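Local coordinates for packaging protein UL32 (Human herpesvirus 8 type M, PDB 6XF9) that binds zinc, assembles into a pentameric ring required for herpesviral packaging, and is thought to direct new capsids to nuclear replication compartments for packaging of viral DNA, at residues D[17-22]-D[263-267]; D[89-93]-D[227-232]; D[131-135]-D[152-156]; D[292-298]-D[361-366]; D[368-374]-D[454-458]. All coordinates share one frame; numbering follows the deposited sequence.

Contact 1 (D[17-22]-D[263-267]); sequences LQKLLA and PFFSP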
# COMPACT_ATOMS: atom_id res chain seq x y z
N LEU D 17 37.50 -23.63 -33.57
CA LEU D 17 37.30 -22.49 -32.66
C LEU D 17 37.11 -21.17 -33.40
O LEU D 17 36.38 -20.29 -32.91
CB LEU D 17 38.46 -22.39 -31.69
CG LEU D 17 38.54 -23.56 -30.71
CD1 LEU D 17 39.66 -23.26 -29.73
CD2 LEU D 17 37.21 -23.75 -30.01
N GLN D 18 37.74 -20.98 -34.57
CA GLN D 18 37.45 -19.78 -35.35
C GLN D 18 35.99 -19.76 -35.76
O GLN D 18 35.36 -18.69 -35.81
CB GLN D 18 38.29 -19.72 -36.62
CG GLN D 18 39.72 -19.29 -36.52
CD GLN D 18 40.43 -19.49 -37.83
OE1 GLN D 18 39.86 -20.07 -38.76
NE2 GLN D 18 41.67 -18.99 -37.94
N LYS D 19 35.43 -20.93 -36.06
CA LYS D 19 34.03 -20.97 -36.47
C LYS D 19 33.12 -20.61 -35.31
O LYS D 19 32.03 -20.06 -35.52
CB LYS D 19 33.68 -22.35 -37.04
CG LYS D 19 34.57 -22.76 -38.25
CD LYS D 19 34.53 -21.70 -39.37
CE LYS D 19 33.26 -21.70 -40.23
NZ LYS D 19 33.38 -20.77 -41.42
N LEU D 20 33.53 -20.93 -34.07
CA LEU D 20 32.80 -20.50 -32.88
C LEU D 20 32.92 -18.99 -32.65
O LEU D 20 31.93 -18.32 -32.33
CB LEU D 20 33.29 -21.26 -31.64
CG LEU D 20 32.69 -20.85 -30.30
CD1 LEU D 20 31.20 -21.09 -30.32
CD2 LEU D 20 33.33 -21.60 -29.16
N LEU D 21 34.14 -18.44 -32.75
CA LEU D 21 34.31 -17.00 -32.56
C LEU D 21 33.52 -16.19 -33.60
O LEU D 21 32.90 -15.18 -33.27
CB LEU D 21 35.78 -16.61 -32.61
CG LEU D 21 36.72 -17.00 -31.48
CD1 LEU D 21 38.16 -16.67 -31.87
CD2 LEU D 21 36.33 -16.27 -30.22
N ALA D 22 33.53 -16.63 -34.86
CA ALA D 22 32.80 -15.90 -35.88
C ALA D 22 31.31 -15.90 -35.58
O ALA D 22 30.64 -14.87 -35.73
CB ALA D 22 33.07 -16.49 -37.26
N PRO D 263 47.50 -13.54 -36.60
CA PRO D 263 46.17 -13.23 -36.05
C PRO D 263 45.30 -14.47 -35.90
O PRO D 263 44.86 -15.02 -36.93
CB PRO D 263 45.56 -12.28 -37.08
CG PRO D 263 46.22 -12.66 -38.37
CD PRO D 263 47.56 -13.31 -38.06
N PHE D 264 45.05 -14.90 -34.66
CA PHE D 264 44.30 -16.14 -34.41
C PHE D 264 42.97 -16.10 -35.13
O PHE D 264 42.52 -17.11 -35.67
CB PHE D 264 44.08 -16.34 -32.91
CG PHE D 264 43.36 -17.62 -32.53
CD1 PHE D 264 41.98 -17.72 -32.63
CD2 PHE D 264 44.05 -18.71 -32.04
CE1 PHE D 264 41.31 -18.90 -32.28
CE2 PHE D 264 43.38 -19.89 -31.68
CZ PHE D 264 42.02 -19.98 -31.81
N PHE D 265 42.34 -14.93 -35.15
CA PHE D 265 40.96 -14.84 -35.59
C PHE D 265 40.75 -13.62 -36.47
O PHE D 265 41.12 -12.50 -36.09
CB PHE D 265 40.08 -14.77 -34.34
CG PHE D 265 38.66 -14.43 -34.60
CD1 PHE D 265 37.87 -15.23 -35.41
CD2 PHE D 265 38.09 -13.33 -33.98
CE1 PHE D 265 36.55 -14.92 -35.63
CE2 PHE D 265 36.76 -13.02 -34.18
CZ PHE D 265 35.98 -13.82 -35.01
N SER D 266 40.11 -13.83 -37.62
CA SER D 266 39.72 -12.78 -38.55
C SER D 266 38.20 -12.70 -38.61
O SER D 266 37.56 -13.68 -39.05
CB SER D 266 40.30 -13.03 -39.95
OG SER D 266 39.83 -14.25 -40.47
N PRO D 267 37.58 -11.59 -38.22
CA PRO D 267 36.11 -11.53 -38.18
C PRO D 267 35.52 -11.29 -39.56
O PRO D 267 36.08 -10.55 -40.38
CB PRO D 267 35.82 -10.33 -37.25
CG PRO D 267 37.03 -9.47 -37.36
CD PRO D 267 38.21 -10.41 -37.61

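Contact 2 (D[89-93]-D[227-232]); sequences WTSTM and ALIDIW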
# COMPACT_ATOMS: atom_id res chain seq x y z
N TRP D 89 34.70 -15.03 -20.76
CA TRP D 89 34.96 -15.47 -22.13
C TRP D 89 35.99 -16.59 -22.16
O TRP D 89 35.73 -17.65 -22.75
CB TRP D 89 35.43 -14.29 -23.00
CG TRP D 89 35.83 -14.75 -24.36
CD1 TRP D 89 35.02 -14.98 -25.41
CD2 TRP D 89 37.15 -15.12 -24.77
NE1 TRP D 89 35.75 -15.44 -26.48
CE2 TRP D 89 37.07 -15.53 -26.11
CE3 TRP D 89 38.39 -15.13 -24.14
CZ2 TRP D 89 38.17 -15.95 -26.82
CZ3 TRP D 89 39.50 -15.54 -24.86
CH2 TRP D 89 39.38 -15.95 -26.17
N THR D 90 37.10 -16.42 -21.46
CA THR D 90 38.18 -17.39 -21.50
C THR D 90 37.74 -18.78 -21.06
O THR D 90 38.17 -19.77 -21.65
CB THR D 90 39.37 -16.95 -20.62
OG1 THR D 90 39.86 -15.68 -21.09
CG2 THR D 90 40.49 -17.98 -20.68
N SER D 91 36.90 -18.86 -20.04
CA SER D 91 36.44 -20.16 -19.58
C SER D 91 35.53 -20.82 -20.61
O SER D 91 35.50 -22.05 -20.70
CB SER D 91 35.72 -20.07 -18.24
OG SER D 91 36.49 -19.32 -17.31
N THR D 92 34.79 -20.02 -21.38
CA THR D 92 33.97 -20.59 -22.46
C THR D 92 34.83 -21.06 -23.62
O THR D 92 34.61 -22.15 -24.17
CB THR D 92 32.95 -19.56 -22.93
OG1 THR D 92 32.18 -19.14 -21.81
CG2 THR D 92 32.04 -20.13 -24.03
N MET D 93 35.84 -20.26 -23.98
CA MET D 93 36.80 -20.64 -25.01
C MET D 93 37.49 -21.95 -24.65
O MET D 93 37.55 -22.88 -25.47
CB MET D 93 37.82 -19.51 -25.18
CG MET D 93 38.81 -19.61 -26.33
SD MET D 93 38.08 -19.73 -27.99
CE MET D 93 39.50 -19.19 -28.92
N ALA D 227 46.11 -15.36 -26.05
CA ALA D 227 44.93 -15.72 -26.83
C ALA D 227 43.81 -14.72 -26.59
O ALA D 227 43.11 -14.32 -27.52
CB ALA D 227 44.47 -17.13 -26.47
N LEU D 228 43.59 -14.36 -25.32
CA LEU D 228 42.63 -13.31 -24.99
C LEU D 228 42.99 -12.00 -25.69
O LEU D 228 42.17 -11.44 -26.42
CB LEU D 228 42.59 -13.13 -23.46
CG LEU D 228 41.93 -11.91 -22.83
CD1 LEU D 228 40.43 -11.94 -23.00
CD2 LEU D 228 42.30 -11.83 -21.35
N ILE D 229 44.22 -11.53 -25.51
CA ILE D 229 44.59 -10.22 -26.04
C ILE D 229 44.49 -10.18 -27.56
O ILE D 229 44.03 -9.19 -28.14
CB ILE D 229 46.01 -9.85 -25.57
CG1 ILE D 229 46.07 -9.79 -24.05
CG2 ILE D 229 46.44 -8.52 -26.16
CD1 ILE D 229 47.40 -9.40 -23.54
N ASP D 230 44.91 -11.27 -28.23
CA ASP D 230 44.86 -11.32 -29.68
C ASP D 230 43.42 -11.25 -30.18
O ASP D 230 43.07 -10.37 -30.98
CB ASP D 230 45.53 -12.60 -30.18
CG ASP D 230 45.44 -12.76 -31.70
OD1 ASP D 230 45.10 -11.78 -32.41
OD2 ASP D 230 45.73 -13.88 -32.21
N ILE D 231 42.58 -12.18 -29.73
CA ILE D 231 41.22 -12.30 -30.25
C ILE D 231 40.42 -11.04 -29.99
O ILE D 231 39.64 -10.60 -30.84
CB ILE D 231 40.53 -13.54 -29.65
CG1 ILE D 231 41.13 -14.80 -30.25
CG2 ILE D 231 39.02 -13.48 -29.84
CD1 ILE D 231 41.01 -15.99 -29.36
N TRP D 232 40.57 -10.44 -28.80
CA TRP D 232 39.72 -9.30 -28.45
C TRP D 232 40.20 -8.00 -29.07
O TRP D 232 39.38 -7.11 -29.33
CB TRP D 232 39.59 -9.17 -26.93
CG TRP D 232 38.62 -10.15 -26.41
CD1 TRP D 232 38.86 -11.45 -26.10
CD2 TRP D 232 37.21 -9.94 -26.19
NE1 TRP D 232 37.70 -12.07 -25.69
CE2 TRP D 232 36.67 -11.16 -25.74
CE3 TRP D 232 36.35 -8.84 -26.33
CZ2 TRP D 232 35.32 -11.31 -25.41
CZ3 TRP D 232 35.01 -8.99 -26.01
CH2 TRP D 232 34.51 -10.22 -25.55

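Contact 3 (D[131-135]-D[152-156]); sequences FFVQK and QFLKS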
# COMPACT_ATOMS: atom_id res chain seq x y z
N PHE D 131 27.97 -25.61 -19.14
CA PHE D 131 29.11 -25.76 -18.26
C PHE D 131 29.16 -24.75 -17.12
O PHE D 131 29.86 -25.00 -16.13
CB PHE D 131 30.41 -25.66 -19.06
CG PHE D 131 30.67 -26.87 -19.92
CD1 PHE D 131 31.03 -28.06 -19.34
CD2 PHE D 131 30.55 -26.80 -21.29
CE1 PHE D 131 31.26 -29.17 -20.12
CE2 PHE D 131 30.78 -27.91 -22.07
CZ PHE D 131 31.14 -29.10 -21.47
N PHE D 132 28.48 -23.60 -17.23
CA PHE D 132 28.67 -22.55 -16.23
C PHE D 132 27.40 -22.02 -15.59
O PHE D 132 27.31 -21.95 -14.37
CB PHE D 132 29.46 -21.41 -16.86
CG PHE D 132 30.84 -21.80 -17.25
CD1 PHE D 132 31.87 -21.77 -16.32
CD2 PHE D 132 31.11 -22.24 -18.53
CE1 PHE D 132 33.16 -22.14 -16.67
CE2 PHE D 132 32.40 -22.61 -18.89
CZ PHE D 132 33.42 -22.56 -17.95
N VAL D 133 26.40 -21.65 -16.38
CA VAL D 133 25.19 -21.11 -15.78
C VAL D 133 24.41 -22.23 -15.11
O VAL D 133 24.17 -22.20 -13.89
CB VAL D 133 24.33 -20.39 -16.84
CG1 VAL D 133 23.09 -19.81 -16.18
CG2 VAL D 133 25.12 -19.33 -17.55
N GLN D 134 24.03 -23.26 -15.87
CA GLN D 134 23.17 -24.30 -15.33
C GLN D 134 23.92 -25.48 -14.72
O GLN D 134 23.36 -26.15 -13.84
CB GLN D 134 22.22 -24.84 -16.42
CG GLN D 134 21.57 -23.79 -17.31
CD GLN D 134 20.49 -22.95 -16.62
OE1 GLN D 134 20.48 -22.80 -15.40
NE2 GLN D 134 19.58 -22.40 -17.42
N LYS D 135 25.18 -25.70 -15.13
CA LYS D 135 26.01 -26.80 -14.60
C LYS D 135 25.37 -28.19 -14.70
O LYS D 135 25.17 -28.85 -13.68
CB LYS D 135 26.42 -26.51 -13.15
CG LYS D 135 27.23 -25.24 -12.98
CD LYS D 135 27.63 -25.04 -11.52
CE LYS D 135 28.45 -23.77 -11.35
NZ LYS D 135 27.69 -22.55 -11.76
N GLN D 152 16.62 -22.11 -12.52
CA GLN D 152 17.13 -22.04 -13.89
C GLN D 152 16.21 -21.22 -14.77
O GLN D 152 16.67 -20.52 -15.68
CB GLN D 152 17.31 -23.45 -14.44
CG GLN D 152 18.29 -24.25 -13.61
CD GLN D 152 18.66 -25.55 -14.24
OE1 GLN D 152 17.91 -26.08 -15.06
NE2 GLN D 152 19.84 -26.08 -13.89
N PHE D 153 14.90 -21.34 -14.55
CA PHE D 153 13.92 -20.50 -15.24
C PHE D 153 14.29 -19.02 -15.12
O PHE D 153 14.46 -18.32 -16.12
CB PHE D 153 12.53 -20.77 -14.65
CG PHE D 153 11.43 -19.98 -15.28
CD1 PHE D 153 10.89 -20.37 -16.51
CD2 PHE D 153 10.92 -18.84 -14.65
CE1 PHE D 153 9.88 -19.64 -17.10
CE2 PHE D 153 9.91 -18.12 -15.23
CZ PHE D 153 9.38 -18.51 -16.46
N LEU D 154 14.44 -18.54 -13.87
CA LEU D 154 14.81 -17.15 -13.63
C LEU D 154 16.13 -16.78 -14.32
O LEU D 154 16.26 -15.68 -14.88
CB LEU D 154 14.92 -16.90 -12.13
CG LEU D 154 13.60 -16.96 -11.36
CD1 LEU D 154 13.82 -16.76 -9.90
CD2 LEU D 154 12.72 -15.85 -11.87
N LYS D 155 17.12 -17.66 -14.26
CA LYS D 155 18.39 -17.34 -14.91
C LYS D 155 18.20 -17.17 -16.40
O LYS D 155 18.59 -16.14 -16.97
CB LYS D 155 19.43 -18.42 -14.59
CG LYS D 155 20.14 -18.16 -13.28
CD LYS D 155 21.17 -19.19 -12.98
CE LYS D 155 20.55 -20.33 -12.23
NZ LYS D 155 21.56 -21.40 -11.97
N SER D 156 17.55 -18.14 -17.06
CA SER D 156 17.32 -18.05 -18.50
C SER D 156 16.62 -16.75 -18.88
O SER D 156 17.03 -16.06 -19.82
CB SER D 156 16.47 -19.24 -18.96
OG SER D 156 17.10 -20.48 -18.75

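Contact 4 (D[292-298]-D[361-366]); sequences TASVCLL and QEIHKH. With ZN (zinc ion), chain P.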
# COMPACT_ATOMS: atom_id res chain seq x y z
N THR D 292 34.46 1.63 -16.99
CA THR D 292 34.35 0.19 -16.96
C THR D 292 33.60 -0.26 -18.21
O THR D 292 33.06 0.55 -18.95
CB THR D 292 33.60 -0.30 -15.73
OG1 THR D 292 32.21 0.03 -15.88
CG2 THR D 292 34.14 0.37 -14.51
N ALA D 293 33.58 -1.58 -18.42
CA ALA D 293 32.88 -2.18 -19.55
C ALA D 293 32.17 -3.43 -19.06
O ALA D 293 32.54 -4.00 -18.03
CB ALA D 293 33.85 -2.51 -20.68
N SER D 294 31.14 -3.85 -19.79
CA SER D 294 30.40 -5.03 -19.35
C SER D 294 31.22 -6.30 -19.42
O SER D 294 30.81 -7.30 -18.83
CB SER D 294 29.13 -5.23 -20.16
OG SER D 294 29.42 -5.29 -21.53
N VAL D 295 32.35 -6.30 -20.12
CA VAL D 295 33.29 -7.41 -20.09
C VAL D 295 34.43 -7.02 -19.15
O VAL D 295 35.22 -6.13 -19.46
CB VAL D 295 33.82 -7.76 -21.49
CG1 VAL D 295 34.88 -8.85 -21.39
CG2 VAL D 295 32.71 -8.23 -22.37
N CYS D 296 34.54 -7.69 -18.01
CA CYS D 296 35.57 -7.35 -17.06
C CYS D 296 36.87 -8.05 -17.41
O CYS D 296 36.90 -9.27 -17.60
CB CYS D 296 35.14 -7.74 -15.66
SG CYS D 296 36.45 -7.56 -14.46
N LEU D 297 37.95 -7.27 -17.54
CA LEU D 297 39.21 -7.88 -17.97
C LEU D 297 39.88 -8.65 -16.86
O LEU D 297 40.52 -9.67 -17.13
CB LEU D 297 40.19 -6.82 -18.47
CG LEU D 297 40.12 -6.49 -19.94
CD1 LEU D 297 40.92 -5.22 -20.18
CD2 LEU D 297 40.68 -7.66 -20.71
N LEU D 298 39.71 -8.21 -15.61
CA LEU D 298 40.32 -8.91 -14.49
C LEU D 298 39.65 -10.26 -14.24
O LEU D 298 40.27 -11.15 -13.66
CB LEU D 298 40.27 -8.04 -13.24
CG LEU D 298 40.86 -6.65 -13.44
CD1 LEU D 298 40.68 -5.79 -12.21
CD2 LEU D 298 42.32 -6.79 -13.75
N GLN D 361 38.43 2.50 -11.91
CA GLN D 361 37.06 1.99 -11.83
C GLN D 361 36.99 0.50 -12.14
O GLN D 361 36.27 -0.23 -11.46
CB GLN D 361 36.15 2.76 -12.77
CG GLN D 361 35.82 4.19 -12.38
CD GLN D 361 36.88 5.16 -12.78
OE1 GLN D 361 37.77 4.83 -13.56
NE2 GLN D 361 36.77 6.39 -12.30
N GLU D 362 37.71 0.01 -13.16
CA GLU D 362 37.66 -1.42 -13.44
C GLU D 362 38.14 -2.22 -12.25
O GLU D 362 37.55 -3.25 -11.92
CB GLU D 362 38.49 -1.81 -14.67
CG GLU D 362 38.07 -1.14 -15.97
CD GLU D 362 38.73 -1.77 -17.18
OE1 GLU D 362 39.68 -1.14 -17.72
OE2 GLU D 362 38.34 -2.91 -17.56
N ILE D 363 39.21 -1.76 -11.61
CA ILE D 363 39.73 -2.45 -10.44
C ILE D 363 38.81 -2.24 -9.25
O ILE D 363 38.54 -3.17 -8.48
CB ILE D 363 41.17 -1.98 -10.16
CG1 ILE D 363 42.09 -2.46 -11.28
CG2 ILE D 363 41.69 -2.51 -8.84
CD1 ILE D 363 43.35 -1.69 -11.39
N HIS D 364 38.29 -1.01 -9.08
CA HIS D 364 37.29 -0.77 -8.04
C HIS D 364 36.09 -1.68 -8.23
O HIS D 364 35.64 -2.33 -7.28
CB HIS D 364 36.83 0.69 -8.08
CG HIS D 364 35.80 1.02 -7.04
ND1 HIS D 364 34.78 1.92 -7.26
CD2 HIS D 364 35.65 0.59 -5.76
CE1 HIS D 364 34.03 2.02 -6.17
NE2 HIS D 364 34.54 1.22 -5.25
N LYS D 365 35.55 -1.72 -9.45
CA LYS D 365 34.39 -2.56 -9.74
C LYS D 365 34.68 -4.01 -9.45
O LYS D 365 33.85 -4.71 -8.87
CB LYS D 365 34.00 -2.40 -11.20
CG LYS D 365 33.07 -3.44 -11.69
CD LYS D 365 32.89 -3.31 -13.18
CE LYS D 365 32.28 -4.56 -13.72
NZ LYS D 365 31.90 -4.35 -15.11
N HIS D 366 35.86 -4.48 -9.83
CA HIS D 366 36.12 -5.91 -9.73
C HIS D 366 36.39 -6.35 -8.31
O HIS D 366 35.88 -7.39 -7.88
CB HIS D 366 37.32 -6.30 -10.62
CG HIS D 366 37.77 -7.71 -10.44
ND1 HIS D 366 37.16 -8.78 -11.07
CD2 HIS D 366 38.76 -8.24 -9.68
CE1 HIS D 366 37.76 -9.90 -10.70
NE2 HIS D 366 38.73 -9.60 -9.85
ZN ZN P . 35.66 -8.82 -12.67

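Contact 5 (D[368-374]-D[454-458]); sequences FCDPLCA and LDLAH. With ZN (zinc ion), chain P.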
# COMPACT_ATOMS: atom_id res chain seq x y z
N PHE D 368 35.71 -4.64 -5.32
CA PHE D 368 34.88 -4.15 -4.23
C PHE D 368 33.40 -3.99 -4.55
O PHE D 368 32.61 -3.87 -3.62
CB PHE D 368 35.41 -2.80 -3.71
CG PHE D 368 36.88 -2.80 -3.30
CD1 PHE D 368 37.27 -3.27 -2.05
CD2 PHE D 368 37.87 -2.33 -4.16
CE1 PHE D 368 38.61 -3.27 -1.66
CE2 PHE D 368 39.23 -2.32 -3.77
CZ PHE D 368 39.59 -2.80 -2.53
N CYS D 369 32.99 -3.99 -5.83
CA CYS D 369 31.62 -3.66 -6.21
C CYS D 369 30.87 -4.77 -6.95
O CYS D 369 29.82 -5.20 -6.46
CB CYS D 369 31.57 -2.39 -7.08
SG CYS D 369 32.20 -0.99 -6.20
N ASP D 370 31.32 -5.21 -8.12
CA ASP D 370 30.42 -6.02 -8.93
C ASP D 370 30.20 -7.38 -8.27
O ASP D 370 31.16 -8.00 -7.82
CB ASP D 370 30.96 -6.20 -10.34
CG ASP D 370 29.93 -6.84 -11.26
OD1 ASP D 370 29.78 -8.07 -11.19
OD2 ASP D 370 29.23 -6.12 -12.02
N PRO D 371 28.95 -7.84 -8.14
CA PRO D 371 28.73 -9.14 -7.48
C PRO D 371 29.11 -10.34 -8.35
O PRO D 371 29.30 -11.42 -7.80
CB PRO D 371 27.22 -9.11 -7.17
CG PRO D 371 26.64 -8.27 -8.24
CD PRO D 371 27.69 -7.26 -8.64
N LEU D 372 29.12 -10.22 -9.68
CA LEU D 372 29.61 -11.33 -10.51
C LEU D 372 31.13 -11.46 -10.42
O LEU D 372 31.66 -12.57 -10.55
CB LEU D 372 29.18 -11.16 -11.97
CG LEU D 372 29.69 -12.29 -12.88
CD1 LEU D 372 29.22 -13.60 -12.31
CD2 LEU D 372 29.25 -12.14 -14.34
N CYS D 373 31.85 -10.34 -10.28
CA CYS D 373 33.29 -10.41 -10.06
C CYS D 373 33.60 -11.09 -8.74
O CYS D 373 34.62 -11.80 -8.62
CB CYS D 373 33.90 -9.01 -10.11
SG CYS D 373 33.66 -8.18 -11.73
N ALA D 374 32.80 -10.82 -7.71
CA ALA D 374 33.00 -11.43 -6.39
C ALA D 374 32.76 -12.93 -6.43
O ALA D 374 33.46 -13.70 -5.75
CB ALA D 374 32.07 -10.77 -5.37
N LEU D 454 29.89 -11.69 2.10
CA LEU D 454 30.52 -11.04 0.95
C LEU D 454 30.43 -9.53 1.13
O LEU D 454 29.33 -8.98 1.20
CB LEU D 454 29.87 -11.45 -0.36
CG LEU D 454 30.00 -12.93 -0.72
CD1 LEU D 454 28.90 -13.36 -1.70
CD2 LEU D 454 31.37 -13.26 -1.28
N ASP D 455 31.58 -8.87 1.22
CA ASP D 455 31.65 -7.44 1.51
C ASP D 455 31.76 -6.73 0.18
O ASP D 455 32.84 -6.68 -0.43
CB ASP D 455 32.82 -7.11 2.41
CG ASP D 455 32.55 -7.43 3.84
OD1 ASP D 455 31.37 -7.72 4.16
OD2 ASP D 455 33.51 -7.42 4.65
N LEU D 456 30.66 -6.17 -0.27
CA LEU D 456 30.68 -5.38 -1.48
C LEU D 456 30.08 -4.02 -1.15
O LEU D 456 29.40 -3.87 -0.13
CB LEU D 456 29.90 -6.06 -2.60
CG LEU D 456 30.34 -7.50 -2.86
CD1 LEU D 456 29.52 -8.05 -3.98
CD2 LEU D 456 31.81 -7.63 -3.18
N ALA D 457 30.34 -3.03 -2.00
CA ALA D 457 29.54 -1.82 -1.94
C ALA D 457 28.09 -2.17 -2.20
O ALA D 457 27.76 -3.25 -2.71
CB ALA D 457 30.04 -0.79 -2.95
N HIS D 458 27.21 -1.25 -1.85
CA HIS D 458 25.79 -1.53 -1.96
C HIS D 458 25.40 -1.66 -3.42
O HIS D 458 25.80 -0.83 -4.24
CB HIS D 458 24.98 -0.42 -1.29
CG HIS D 458 23.55 -0.79 -1.07
ND1 HIS D 458 22.58 -0.58 -2.03
CD2 HIS D 458 22.94 -1.39 -0.03
CE1 HIS D 458 21.42 -1.04 -1.57
NE2 HIS D 458 21.62 -1.53 -0.36
ZN ZN P . 35.66 -8.82 -12.67

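Contact 1 (D[17-22]-D[263-267])
L21 lies across the F265 ring. Its CB sits over one face, 3.6 Å from the F265 ring centroid and 16° off the ring normal, which makes a CH-pi contact. The leucine side chain crosses the phenylalanine at a slant: while CB covers the outer part of the ring, L21 CD1 folds back over its base and comes within 3.6 Å of F265 CG. The opposite face of the same ring is met by the backbone N of P267, so the ring is held between the helix and its own loop. F265 CG is anti to the backbone N (chi1 169°), which turns the ring toward the helix, where F265 CE1 also meets A22.

The contact pins a loop without regular structure, 263-267, onto the C-terminal part of helix 14-22. It is a helix-loop packing that lies away from the zinc sites.

F264 is turned differently. Its ring receives L17 CB at the edge, near the plane, at 4.3 Å from F264 CZ. L21 CD1 stands 3.9 Å from F264 CE1, so this one methyl group touches both rings. On the more exposed side, the Q18 side chain runs extended beyond CG. Q18 NE2 donates to F264 O at 3.1 Å, with an N-H...O angle of 162°. The acceptor lies close to the Q18 amide plane. I231 of helix 225-235 and M93 of helix 89-106 also pack against F264.

Contact 2 (D[89-93]-D[227-232])
W89 projects from the first turn of helix 89-106 into a hollow on helix 225-235. This is a helix-helix packing at a steep angle: the short axes run at 100° to each other and approach to 11.4 Å. The large separation is filled by the indole. L228, I231 and W232 line the hollow, and each meets a different part of the ring system.

W232 stands edge-on over one face of W89 in a T-shaped (edge-to-face) pair. The planes are at 89°, and the two five-membered rings have centroids 4.6 Å apart. The opposite face of W89 is backed by M93 CB from its own helix, so the indole is clasped on both faces. W89 CG is anti to the backbone N, with chi1 174°, and this carries the ring across toward the second helix. L228 slides past the six-membered ring, with L228 CD1 4.0 Å from W89 CE3. I231 closes the far end: its CD1 meets the edge of the ring at W89 CH2, 3.6 Å away.

M93 bends at chi2 and reaches I231 tip to tip, M93 CE to I231 CD1 at 3.6 Å. L21 of helix 14-22 touches W89, M93 and I231 as a further layer of this buried core. At the centre of the tryptophan pair, W232 NE1 lies 3.2 Å from W89 CD2.

Contact 3 (D[131-135]-D[152-156])
Q134, on the segment that follows H130, lays its side chain across Q152 of helix 145-164. Its CB faces the amide of Q152, with Q152 NE2 at 3.7 Å. Rotation about the CB-CG bond (chi2 -72°) bends the chain, and this turns the amide along the second helix. Q134 CD then lies over CB and CG of Q152. Q134 OE1 rests on the aliphatic part of Q152, 3.2 Å from Q152 CG. Q134 NE2 points to the next turn and comes to 3.4 Å from S156 OG. The two glutamine amide planes are 43° apart and do not stack. Within its own helix, S156 OG donates to Q152 O at 3.1 Å.

Beside Q134, K155 passes V133, with K155 CD on V133 CG1 at 3.8 Å. K155 NZ gives a weak hydrogen bond to V133 O. Its stronger partners are E416 and Q419 of helix 416-430, a third helix against this pair.

Q134 is close to C136 and H130 of a zinc site of three cysteines and one histidine. The contact therefore joins the polypeptide of that site to helix 145-164. Its chemistry is mainly polar yet mostly buried, and the charge of K155 is probably balanced by the carboxylate of E416.

Contact 4 (D[292-298]-D[361-366])
The 292-298 segment runs from a short strand through a loop into the start of a helix, passing the 361-366 part of helix 360-369 with CA atoms nearest at T292 and E362, 5.1 Å apart. C296 and H366 share a zinc ion, bound by C296 SG at 2.3 Å and by H366 ND1 at 2.2 Å. C299 and C373 complete this site of three cysteines and one histidine. L298 CB lies over the centre of one H366 ring face, 3.7 Å from the ring centroid and 8° off the normal, a CH-pi contact that backs the ligand. L298 CD1 goes on to I363 CG1. At the strand end, T292 CG2 packs on Q361 CB at 3.6 Å. K365, extended throughout, passes T292 and gives a weak bond from NZ to A293 O; its salt bridge is with the C-terminal carboxylate of A467. C296 is also the N-cap of helix 297-304. The hairpin strand 292-293 and helix 297-304 thus lie on helix 360-369, whose I363 packs against helix 329-338.

Contact 5 (D[368-374]-D[454-458])
The junction of helices 360-369 and 371-379 forms part of a zinc site of three cysteines and one histidine, and the loop 454-458 rests on it through F368, P371 and A374. In the first turn of helix 371-379, C373 SG binds the zinc ion at 2.3 Å; C296, C299 and H366 are the other ligands. D370 is the N-cap of this helix: its OD1 accepts from C373 N at 3.2 Å, and more weakly from L372 N. Its other oxygen forms a salt bridge with K426.

Across the contact, A457 N donates to F368 O at 2.9 Å, with an N-H...O angle of 160°. The same oxygen meets L456 CA. L456 spreads its methyls over the start of helix 371-379, CD1 on P371 CA at 3.7 Å and CD2 on A374 CB at 3.8 Å. A457 CB rests on C369 SG at 3.9 Å. N150 of a neighbouring subunit bonds H458 N. One nearly straight backbone bond and apolar packing thus hold the loop against the helix that carries C373.

Contacts 1 and 2 form one largely apolar region: F264 joins them, and its N probably bonds to D230. Contact 2 is the buried part, while contact 1 is only partly buried and adds one side-chain to backbone hydrogen bond. Contacts 4 and 5 also adjoin. Both use helix 360-369 and the same zinc ion: in contact 4 the metal joins both segments, in contact 5 it binds one side only. Contact 3 is buried, mainly polar and close to a different zinc ion; S91 of contact 2 touches its F132. V295 of contact 4 meets W232, a thin bridge to contact 2. Contacts 3 and 5 reach neighbouring subunits of the pentamer, contact 4 only by a weak bond.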